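PDB 7DWM: transcriptional regulator from Vibrio virus VP882, which binds the signal molecule 3,5-dimethylpyrazin-2-ol in a PAS-fold domain and probably regulates transcription by binding DNA through a LuxR-type helix-turn-helix region. Local coordinates for residues A[37-40]-A[44-47]; A[79-84]-A[118-123]; A[89-94]-A[100-105]. All blocks are in the same frame, centred on the assembly; numbering follows the deposited sequence.

Interaction 1 of 3, residues A[37-40]-A[44-47]; sequences FIYA and FREL. With A1U (3,5-dimethylpyrazin-2-ol), chain C.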
loop_
_atom_site.group_PDB
_atom_site.type_symbol
_atom_site.label_atom_id
_atom_site.label_comp_id
_atom_site.label_asym_id
_atom_site.label_seq_id
_atom_site.Cartn_x
_atom_site.Cartn_y
_atom_site.Cartn_z
ATOM N N PHE A 37 8.425 -19.774 -16.183
ATOM C CA PHE A 37 9.160 -19.619 -14.931
ATOM C C PHE A 37 10.654 -19.856 -15.133
ATOM O O PHE A 37 11.050 -20.829 -15.783
ATOM C CB PHE A 37 8.634 -20.613 -13.891
ATOM C CG PHE A 37 7.408 -20.154 -13.156
ATOM C CD1 PHE A 37 6.650 -21.056 -12.425
ATOM C CD2 PHE A 37 7.019 -18.826 -13.182
ATOM C CE1 PHE A 37 5.521 -20.642 -11.740
ATOM C CE2 PHE A 37 5.894 -18.409 -12.498
ATOM C CZ PHE A 37 5.145 -19.316 -11.780
ATOM N N ILE A 38 11.494 -18.983 -14.582
ATOM C CA ILE A 38 12.914 -19.292 -14.457
ATOM C C ILE A 38 13.264 -19.698 -13.028
ATOM O O ILE A 38 14.054 -20.618 -12.815
ATOM C CB ILE A 38 13.819 -18.140 -14.953
ATOM C CG1 ILE A 38 13.670 -17.910 -16.469
ATOM C CG2 ILE A 38 15.292 -18.440 -14.600
ATOM C CD1 ILE A 38 12.675 -16.931 -16.892
ATOM N N TYR A 39 12.680 -19.033 -12.036
ATOM C CA TYR A 39 12.813 -19.491 -10.661
ATOM C C TYR A 39 11.663 -18.944 -9.829
ATOM O O TYR A 39 11.081 -17.905 -10.151
ATOM C CB TYR A 39 14.145 -19.068 -10.031
ATOM C CG TYR A 39 14.268 -19.535 -8.598
ATOM C CD1 TYR A 39 14.135 -18.639 -7.540
ATOM C CD2 TYR A 39 14.482 -20.876 -8.303
ATOM C CE1 TYR A 39 14.221 -19.070 -6.219
ATOM C CE2 TYR A 39 14.579 -21.317 -6.995
ATOM C CZ TYR A 39 14.453 -20.412 -5.956
ATOM O OH TYR A 39 14.562 -20.851 -4.658
ATOM N N ALA A 40 11.350 -19.666 -8.757
ATOM C CA ALA A 40 10.411 -19.219 -7.740
ATOM C C ALA A 40 10.837 -19.861 -6.432
ATOM O O ALA A 40 11.112 -21.064 -6.395
ATOM C CB ALA A 40 8.967 -19.599 -8.088
ATOM N N PHE A 44 6.655 -19.223 -2.910
ATOM C CA PHE A 44 5.739 -19.171 -4.045
ATOM C C PHE A 44 5.318 -20.566 -4.475
ATOM O O PHE A 44 4.138 -20.805 -4.754
ATOM C CB PHE A 44 6.352 -18.427 -5.227
ATOM C CG PHE A 44 5.427 -18.340 -6.406
ATOM C CD1 PHE A 44 5.510 -19.251 -7.446
ATOM C CD2 PHE A 44 4.434 -17.377 -6.445
ATOM C CE1 PHE A 44 4.643 -19.183 -8.514
ATOM C CE2 PHE A 44 3.565 -17.303 -7.513
ATOM C CZ PHE A 44 3.668 -18.209 -8.548
ATOM N N ARG A 45 6.271 -21.495 -4.565
ATOM C CA ARG A 45 5.908 -22.848 -4.949
ATOM C C ARG A 45 5.022 -23.509 -3.906
ATOM O O ARG A 45 4.254 -24.408 -4.249
ATOM C CB ARG A 45 7.160 -23.706 -5.148
ATOM C CG ARG A 45 7.939 -23.464 -6.430
ATOM C CD ARG A 45 9.060 -24.491 -6.562
ATOM N NE ARG A 45 9.394 -25.092 -5.271
ATOM C CZ ARG A 45 10.447 -24.753 -4.533
ATOM N NH1 ARG A 45 11.282 -23.813 -4.955
ATOM N NH2 ARG A 45 10.665 -25.355 -3.370
ATOM N N GLU A 46 5.044 -23.034 -2.665
ATOM C CA GLU A 46 4.159 -23.566 -1.641
ATOM C C GLU A 46 2.795 -22.895 -1.622
ATOM O O GLU A 46 1.838 -23.486 -1.107
ATOM C CB GLU A 46 4.813 -23.433 -0.264
ATOM C CG GLU A 46 4.178 -24.297 0.804
ATOM C CD GLU A 46 5.202 -24.916 1.726
ATOM O OE1 GLU A 46 6.414 -24.754 1.468
ATOM O OE2 GLU A 46 4.791 -25.564 2.710
ATOM N N LEU A 47 2.670 -21.694 -2.183
ATOM C CA LEU A 47 1.355 -21.065 -2.257
ATOM C C LEU A 47 0.519 -21.703 -3.360
ATOM O O LEU A 47 -0.699 -21.859 -3.221
ATOM C CB LEU A 47 1.507 -19.562 -2.476
ATOM C CG LEU A 47 0.214 -18.766 -2.619
ATOM C CD1 LEU A 47 -0.334 -18.475 -1.237
ATOM C CD2 LEU A 47 0.431 -17.472 -3.393
HETATM C CAB A1U C . -0.607 -14.638 -9.477
HETATM C CAC A1U C . 0.076 -15.733 -8.891
HETATM C CAE A1U C . 1.877 -15.352 -10.342
HETATM C CAF A1U C . 1.122 -14.281 -10.867
HETATM C CAG A1U C . -0.580 -16.507 -7.780
HETATM C CAH A1U C . 3.243 -15.709 -10.843
HETATM N NAA A1U C . -0.093 -13.888 -10.488
HETATM N NAD A1U C . 1.319 -16.065 -9.345
HETATM O OAI A1U C . 1.745 -13.565 -11.907
#

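Interaction 2 of 3, residues A[79-84]-A[118-123]; sequences RLVEQG and AGTIFH. With A1U (3,5-dimethylpyrazin-2-ol), chain C.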
loop_
_atom_site.group_PDB
_atom_site.type_symbol
_atom_site.label_atom_id
_atom_site.label_comp_id
_atom_site.label_asym_id
_atom_site.label_seq_id
_atom_site.Cartn_x
_atom_site.Cartn_y
_atom_site.Cartn_z
ATOM N N ARG A 79 2.991 -9.003 -19.845
ATOM C CA ARG A 79 3.534 -8.348 -21.026
ATOM C C ARG A 79 3.398 -6.831 -20.976
ATOM O O ARG A 79 4.243 -6.131 -21.549
ATOM C CB ARG A 79 2.869 -8.898 -22.295
ATOM C CG ARG A 79 2.781 -10.426 -22.324
ATOM C CD ARG A 79 3.959 -11.032 -23.069
ATOM N NE ARG A 79 5.079 -11.304 -22.171
ATOM C CZ ARG A 79 5.173 -12.378 -21.394
ATOM N NH1 ARG A 79 6.228 -12.537 -20.608
ATOM N NH2 ARG A 79 4.218 -13.295 -21.407
ATOM N N LEU A 80 2.465 -6.307 -20.172
ATOM C CA LEU A 80 2.272 -4.865 -20.090
ATOM C C LEU A 80 3.192 -4.234 -19.070
ATOM O O LEU A 80 3.437 -3.026 -19.131
ATOM C CB LEU A 80 0.823 -4.549 -19.707
ATOM C CG LEU A 80 -0.110 -4.247 -20.884
ATOM C CD1 LEU A 80 -1.360 -3.414 -20.467
ATOM C CD2 LEU A 80 0.666 -3.619 -22.048
ATOM N N VAL A 81 3.725 -5.045 -18.164
ATOM C CA VAL A 81 4.949 -4.694 -17.461
ATOM C C VAL A 81 6.126 -4.611 -18.427
ATOM O O VAL A 81 6.949 -3.687 -18.343
ATOM C CB VAL A 81 5.191 -5.705 -16.321
ATOM C CG1 VAL A 81 5.160 -7.128 -16.836
ATOM C CG2 VAL A 81 6.500 -5.426 -15.638
ATOM N N GLU A 82 6.242 -5.575 -19.348
ATOM C CA GLU A 82 7.460 -5.678 -20.146
ATOM C C GLU A 82 7.590 -4.532 -21.139
ATOM O O GLU A 82 8.711 -4.132 -21.478
ATOM C CB GLU A 82 7.520 -7.028 -20.866
ATOM C CG GLU A 82 8.260 -8.103 -20.064
ATOM C CD GLU A 82 7.806 -9.509 -20.407
ATOM O OE1 GLU A 82 7.183 -9.680 -21.474
ATOM O OE2 GLU A 82 8.066 -10.441 -19.615
ATOM N N GLN A 83 6.471 -3.927 -21.521
ATOM C CA GLN A 83 6.572 -2.774 -22.447
ATOM C C GLN A 83 6.664 -1.480 -21.636
ATOM O O GLN A 83 6.190 -0.450 -22.140
ATOM C CB GLN A 83 5.363 -2.708 -23.371
ATOM C CG GLN A 83 5.425 -3.701 -24.512
ATOM C CD GLN A 83 4.031 -4.130 -24.879
ATOM O OE1 GLN A 83 3.195 -3.310 -25.241
ATOM N NE2 GLN A 83 3.764 -5.421 -24.766
ATOM N N GLY A 84 7.181 -1.546 -20.405
ATOM C CA GLY A 84 7.318 -0.324 -19.588
ATOM C C GLY A 84 8.348 -0.439 -18.476
ATOM O O GLY A 84 8.624 -1.561 -18.020
ATOM N N ALA A 118 14.294 -8.938 -20.143
ATOM C CA ALA A 118 14.357 -10.397 -20.245
ATOM C C ALA A 118 13.058 -11.067 -19.844
ATOM O O ALA A 118 12.759 -12.163 -20.332
ATOM C CB ALA A 118 15.494 -10.954 -19.397
ATOM N N GLY A 119 12.281 -10.424 -18.983
ATOM C CA GLY A 119 11.029 -10.967 -18.506
ATOM C C GLY A 119 10.463 -10.093 -17.410
ATOM O O GLY A 119 10.467 -8.867 -17.533
ATOM N N THR A 120 10.005 -10.699 -16.320
ATOM C CA THR A 120 9.432 -9.955 -15.209
ATOM C C THR A 120 9.820 -10.606 -13.893
ATOM O O THR A 120 10.090 -11.810 -13.831
ATOM C CB THR A 120 7.897 -9.874 -15.285
ATOM O OG1 THR A 120 7.333 -11.181 -15.119
ATOM C CG2 THR A 120 7.434 -9.297 -16.616
ATOM N N ILE A 121 9.841 -9.789 -12.840
ATOM C CA ILE A 121 9.964 -10.239 -11.459
ATOM C C ILE A 121 8.619 -10.004 -10.792
ATOM O O ILE A 121 7.977 -8.973 -11.024
ATOM C CB ILE A 121 11.081 -9.500 -10.688
ATOM C CG1 ILE A 121 12.342 -9.330 -11.538
ATOM C CG2 ILE A 121 11.384 -10.176 -9.348
ATOM C CD1 ILE A 121 12.501 -7.940 -12.088
ATOM N N PHE A 122 8.179 -10.965 -9.986
ATOM C CA PHE A 122 6.937 -10.845 -9.244
ATOM C C PHE A 122 7.216 -11.051 -7.763
ATOM O O PHE A 122 7.981 -11.947 -7.370
ATOM C CB PHE A 122 5.861 -11.835 -9.748
ATOM C CG PHE A 122 6.218 -13.286 -9.568
ATOM C CD1 PHE A 122 6.732 -14.019 -10.624
ATOM C CD2 PHE A 122 6.004 -13.928 -8.356
ATOM C CE1 PHE A 122 7.055 -15.352 -10.467
ATOM C CE2 PHE A 122 6.332 -15.258 -8.194
ATOM C CZ PHE A 122 6.851 -15.974 -9.252
ATOM N N HIS A 123 6.607 -10.180 -6.956
ATOM C CA HIS A 123 6.678 -10.198 -5.502
ATOM C C HIS A 123 5.251 -10.314 -4.959
ATOM O O HIS A 123 4.448 -9.379 -5.164
ATOM C CB HIS A 123 7.382 -8.954 -4.965
ATOM C CG HIS A 123 7.482 -8.906 -3.471
ATOM N ND1 HIS A 123 7.604 -7.724 -2.773
ATOM C CD2 HIS A 123 7.485 -9.892 -2.543
ATOM C CE1 HIS A 123 7.676 -7.984 -1.479
ATOM N NE2 HIS A 123 7.605 -9.292 -1.313
HETATM C CAB A1U C . -0.607 -14.638 -9.477
HETATM C CAC A1U C . 0.076 -15.733 -8.891
HETATM C CAE A1U C . 1.877 -15.352 -10.342
HETATM C CAF A1U C . 1.122 -14.281 -10.867
HETATM C CAG A1U C . -0.580 -16.507 -7.780
HETATM C CAH A1U C . 3.243 -15.709 -10.843
HETATM N NAA A1U C . -0.093 -13.888 -10.488
HETATM N NAD A1U C . 1.319 -16.065 -9.345
HETATM O OAI A1U C . 1.745 -13.565 -11.907
#

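Interaction 3 of 3, residues A[89-94]-A[100-105]; sequences IVLDVH and WRVFTF. With A1U (3,5-dimethylpyrazin-2-ol), chain C.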
loop_
_atom_site.group_PDB
_atom_site.type_symbol
_atom_site.label_atom_id
_atom_site.label_comp_id
_atom_site.label_asym_id
_atom_site.label_seq_id
_atom_site.Cartn_x
_atom_site.Cartn_y
_atom_site.Cartn_z
ATOM N N ILE A 89 1.021 -3.436 -9.832
ATOM C CA ILE A 89 0.576 -4.214 -8.689
ATOM C C ILE A 89 -0.714 -4.925 -9.064
ATOM O O ILE A 89 -1.641 -4.316 -9.621
ATOM C CB ILE A 89 0.389 -3.322 -7.447
ATOM C CG1 ILE A 89 1.618 -2.430 -7.245
ATOM C CG2 ILE A 89 0.174 -4.155 -6.207
ATOM C CD1 ILE A 89 1.317 -1.132 -6.519
ATOM N N VAL A 90 -0.769 -6.215 -8.772
ATOM C CA VAL A 90 -1.942 -7.037 -9.012
ATOM C C VAL A 90 -2.510 -7.553 -7.702
ATOM O O VAL A 90 -1.791 -8.127 -6.864
ATOM C CB VAL A 90 -1.634 -8.161 -10.008
ATOM C CG1 VAL A 90 -1.071 -9.337 -9.323
ATOM C CG2 VAL A 90 -2.977 -8.616 -10.684
ATOM N N LEU A 91 -3.790 -7.261 -7.491
ATOM C CA LEU A 91 -4.603 -7.849 -6.443
ATOM C C LEU A 91 -5.040 -9.225 -6.910
ATOM O O LEU A 91 -5.832 -9.345 -7.854
ATOM C CB LEU A 91 -5.808 -6.962 -6.132
ATOM C CG LEU A 91 -6.906 -7.520 -5.205
ATOM C CD1 LEU A 91 -6.365 -7.796 -3.808
ATOM C CD2 LEU A 91 -8.094 -6.571 -5.143
ATOM N N ASP A 92 -4.520 -10.260 -6.266
ATOM C CA ASP A 92 -4.821 -11.648 -6.584
ATOM C C ASP A 92 -5.549 -12.250 -5.391
ATOM O O ASP A 92 -4.939 -12.544 -4.361
ATOM C CB ASP A 92 -3.531 -12.408 -6.893
ATOM C CG ASP A 92 -3.202 -12.459 -8.384
ATOM O OD1 ASP A 92 -3.911 -13.121 -9.163
ATOM O OD2 ASP A 92 -2.211 -11.858 -8.805
ATOM N N VAL A 93 -6.856 -12.427 -5.521
ATOM C CA VAL A 93 -7.645 -13.092 -4.496
ATOM C C VAL A 93 -7.972 -14.486 -5.012
ATOM O O VAL A 93 -8.675 -14.639 -6.024
ATOM C CB VAL A 93 -8.911 -12.298 -4.147
ATOM C CG1 VAL A 93 -9.690 -13.015 -3.062
ATOM C CG2 VAL A 93 -8.531 -10.897 -3.691
ATOM N N HIS A 94 -7.457 -15.501 -4.319
ATOM C CA HIS A 94 -7.481 -16.848 -4.872
ATOM C C HIS A 94 -7.641 -17.876 -3.768
ATOM O O HIS A 94 -7.185 -17.652 -2.639
ATOM C CB HIS A 94 -6.199 -17.155 -5.660
ATOM C CG HIS A 94 -6.103 -16.440 -6.967
ATOM N ND1 HIS A 94 -6.809 -16.826 -8.084
ATOM C CD2 HIS A 94 -5.374 -15.363 -7.338
ATOM C CE1 HIS A 94 -6.526 -16.014 -9.087
ATOM N NE2 HIS A 94 -5.656 -15.118 -8.661
ATOM N N TRP A 100 -8.488 -19.611 0.974
ATOM C CA TRP A 100 -8.601 -18.350 0.256
ATOM C C TRP A 100 -7.690 -17.306 0.886
ATOM O O TRP A 100 -7.627 -17.169 2.110
ATOM C CB TRP A 100 -10.046 -17.855 0.266
ATOM C CG TRP A 100 -10.915 -18.507 -0.764
ATOM C CD1 TRP A 100 -11.561 -19.704 -0.651
ATOM C CD2 TRP A 100 -11.237 -17.999 -2.066
ATOM N NE1 TRP A 100 -12.263 -19.973 -1.801
ATOM C CE2 TRP A 100 -12.081 -18.941 -2.685
ATOM C CE3 TRP A 100 -10.893 -16.839 -2.768
ATOM C CZ2 TRP A 100 -12.586 -18.761 -3.972
ATOM C CZ3 TRP A 100 -11.397 -16.661 -4.046
ATOM C CH2 TRP A 100 -12.233 -17.617 -4.634
ATOM N N ARG A 101 -6.988 -16.555 0.039
ATOM C CA ARG A 101 -6.145 -15.471 0.510
ATOM C C ARG A 101 -6.244 -14.292 -0.446
ATOM O O ARG A 101 -6.587 -14.430 -1.630
ATOM C CB ARG A 101 -4.669 -15.889 0.661
ATOM C CG ARG A 101 -4.408 -17.083 1.578
ATOM C CD ARG A 101 -4.760 -16.786 3.030
ATOM N NE ARG A 101 -3.688 -16.114 3.757
ATOM C CZ ARG A 101 -3.589 -16.089 5.082
ATOM N NH1 ARG A 101 -4.502 -16.699 5.829
ATOM N NH2 ARG A 101 -2.583 -15.450 5.664
ATOM N N VAL A 102 -5.920 -13.126 0.104
ATOM C CA VAL A 102 -5.895 -11.851 -0.598
ATOM C C VAL A 102 -4.429 -11.460 -0.711
ATOM O O VAL A 102 -3.836 -10.954 0.248
ATOM C CB VAL A 102 -6.701 -10.776 0.142
ATOM C CG1 VAL A 102 -6.699 -9.470 -0.639
ATOM C CG2 VAL A 102 -8.123 -11.253 0.406
ATOM N N PHE A 103 -3.821 -11.712 -1.864
ATOM C CA PHE A 103 -2.437 -11.342 -2.081
ATOM C C PHE A 103 -2.344 -10.093 -2.941
ATOM O O PHE A 103 -3.236 -9.770 -3.729
ATOM C CB PHE A 103 -1.666 -12.484 -2.748
ATOM C CG PHE A 103 -0.905 -13.339 -1.784
ATOM C CD1 PHE A 103 0.480 -13.364 -1.805
ATOM C CD2 PHE A 103 -1.571 -14.119 -0.855
ATOM C CE1 PHE A 103 1.186 -14.153 -0.915
ATOM C CE2 PHE A 103 -0.871 -14.909 0.038
ATOM C CZ PHE A 103 0.509 -14.927 0.006
ATOM N N THR A 104 -1.234 -9.394 -2.770
ATOM C CA THR A 104 -0.748 -8.407 -3.719
ATOM C C THR A 104 0.447 -9.016 -4.438
ATOM O O THR A 104 1.423 -9.412 -3.792
ATOM C CB THR A 104 -0.368 -7.121 -2.983
ATOM O OG1 THR A 104 -1.559 -6.430 -2.579
ATOM C CG2 THR A 104 0.527 -6.225 -3.823
ATOM N N PHE A 105 0.368 -9.093 -5.766
ATOM C CA PHE A 105 1.495 -9.511 -6.599
ATOM C C PHE A 105 2.000 -8.307 -7.384
ATOM O O PHE A 105 1.320 -7.818 -8.292
ATOM C CB PHE A 105 1.107 -10.665 -7.521
ATOM C CG PHE A 105 1.179 -12.009 -6.857
ATOM C CD1 PHE A 105 2.361 -12.732 -6.849
ATOM C CD2 PHE A 105 0.068 -12.541 -6.225
ATOM C CE1 PHE A 105 2.432 -13.966 -6.227
ATOM C CE2 PHE A 105 0.132 -13.773 -5.600
ATOM C CZ PHE A 105 1.317 -14.487 -5.602
HETATM C CAB A1U C . -0.607 -14.638 -9.477
HETATM C CAC A1U C . 0.076 -15.733 -8.891
HETATM C CAE A1U C . 1.877 -15.352 -10.342
HETATM C CAF A1U C . 1.122 -14.281 -10.867
HETATM C CAG A1U C . -0.580 -16.507 -7.780
HETATM C CAH A1U C . 3.243 -15.709 -10.843
HETATM N NAA A1U C . -0.093 -13.888 -10.488
HETATM N NAD A1U C . 1.319 -16.065 -9.345
HETATM O OAI A1U C . 1.745 -13.565 -11.907
#

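Interaction 1 of 3, residues A[37-40]-A[44-47]
Phe37 meets Phe44 ring against ring, Phe37 CZ lying 3.3 Å from Phe44 CE1. The two side chains arrive from opposite directions, and their ring planes stand at 86° to each other. Between the centroids of Phe37 and Phe44 the distance is 5.5 Å. Phe37 also turns a ring edge to the ligand, Phe37 CE2 being 4.1 Å from methyl carbon CAH of A1U. Next along the chain, Ile38 and Tyr39 are both opposed to Ile30 of strand 28-32, forming a classic beta bulge. Tyr39 comes only loosely towards helix 42-47, its OH 4.4 Å from Arg45 NH1. Ala40 closes the segment and does more: its CB sits 3.5 Å from Phe44 CD1, while its carbonyl oxygen takes a weak hydrogen bond from Arg45 NH1 (3.1 Å, 131° at the hydrogen). A bend at chi3 folds the arginine back so that this nitrogen reaches the strand.

With CG trans to its own backbone nitrogen (chi1 -179°), Phe44 carries its ring inward to the ligand pocket of this PAS fold. There Phe44 CE2 meets A1U NAD at 3.2 Å, the nitrogen lying in the ring plane at the edge. With a carbon-lined inner side and one polar link outside, apolar packing does more than the single weak hydrogen bond to join strand and helix.

Interaction 2 of 3, residues A[79-84]-A[118-123]
Thr120 is the residue of strand 119-126 that packs against Val81 and Glu82, in the turn that follows helix 71-80; in this PAS fold the contact joins a strand inside the antiparallel sheet to the exit of a helix flanking the ligand pocket. The tightly packed part centres on the threonine methyl. Thr120 CG2 has Val81 CG2 4.1 Å away; Val81 CG1 is modelled nearer still, at a spacing too short to trust. From another direction, crossing Thr120 at about a right angle, comes the extended side chain of Glu82, whose OE2 lies 3.3 Å from Thr120 CG2. The methylene CG of Glu82 passes 3.4 Å from Gly119 O, and Glu82 OE2 also approaches Gly119 CA. Across the two segments the contact is thus packing, without a polar bond. The hydroxyl of Thr120 has its partner just outside them: with chi1 at 66°, OG1 is turned to a hydrogen bond with Asp78 OD1, which ties the strand to helix 71-80.

The outer side is charged and partly exposed. Arg79 grips the Glu82 carboxylate side-on. Arg79 NE reaches Glu82 OE1 at 2.7 Å, with this oxygen close to the guanidinium plane, and Arg79 NH1 reaches Glu82 OE2 at 3.0 Å. This salt bridge fixes the rotation of the carboxylate and probably offsets its charge where it lies against the methyl. The contact becomes loose where a type I turn from Val81 to Gly84 leads the chain away from the strand. Further along strand 119-126, the buried Phe122 faces the ligand, methyl carbon CAH of A1U standing 3.7 Å above the plane of the Phe122 ring, over its centre.

Interaction 3 of 3, residues A[89-94]-A[100-105]
Asp92 and Phe105 meet across the strand pair beside the ligand, Asp92 CB lying 3.7 Å from Phe105 CD2. Phe105 CG is placed opposite its own carbonyl carbon (chi1 -83°), which turns the ring to the ligand side. There Phe105 offers a face to the pyrazine: A1U CAC stands 3.7 Å above the ring plane, displaced from the ring centre. Asp92 instead comes to the CAB side of the heterocycle, Asp92 CG 3.6 Å from A1U CAB, although the exact place of its carboxylate oxygens is less sure. With that caution, His94 NE2 donates to Asp92 OD1 at 2.7 Å, and His94 ND1 bonds in turn to Gln232.

Backbone ladders hold this first shell in register. Val90 with Phe105, Asp92 with Phe103 and His94 with Arg101 are hydrogen-bonded antiparallel pairs, as in Phe103 N to Asp92 O at 2.9 Å. Between them Leu91 with Thr104 and Val93 with Val102 form non-hydrogen-bonded pairs on the other face, where Val102 CG1 touches Leu91 CD1 at 3.6 Å.

Around this hairpin of the PAS sheet, strand 88-96 is bordered by strand 233-236 and strand 99-110 by strand 119-126. Leu47 of helix 42-47 covers Phe103 and Phe105 on the ligand side, while on the opposite face Leu91 packs on Ala137 of the second subunit.

All three contacts are largely buried within one PAS fold and reach the same sheet and ligand, yet they differ in kind. Interaction 3 is the sheet itself, dominated by backbone hydrogen bonds near the centre of the chain. Interactions 1 and 2 each bring a helix or the turn after it to a strand, mainly through side chains, with a charged residue on the outer side of each. Strands 99-110 and 119-126 are neighbours, so interactions 2 and 3 share a framework. Phe44 joins all three sites: Phe44 CD2 lies 3.3 Å from Phe122 CE2, and Phe44 CE2 lies 3.8 Å from Phe105 CE1. These rings form part of the pocket lining.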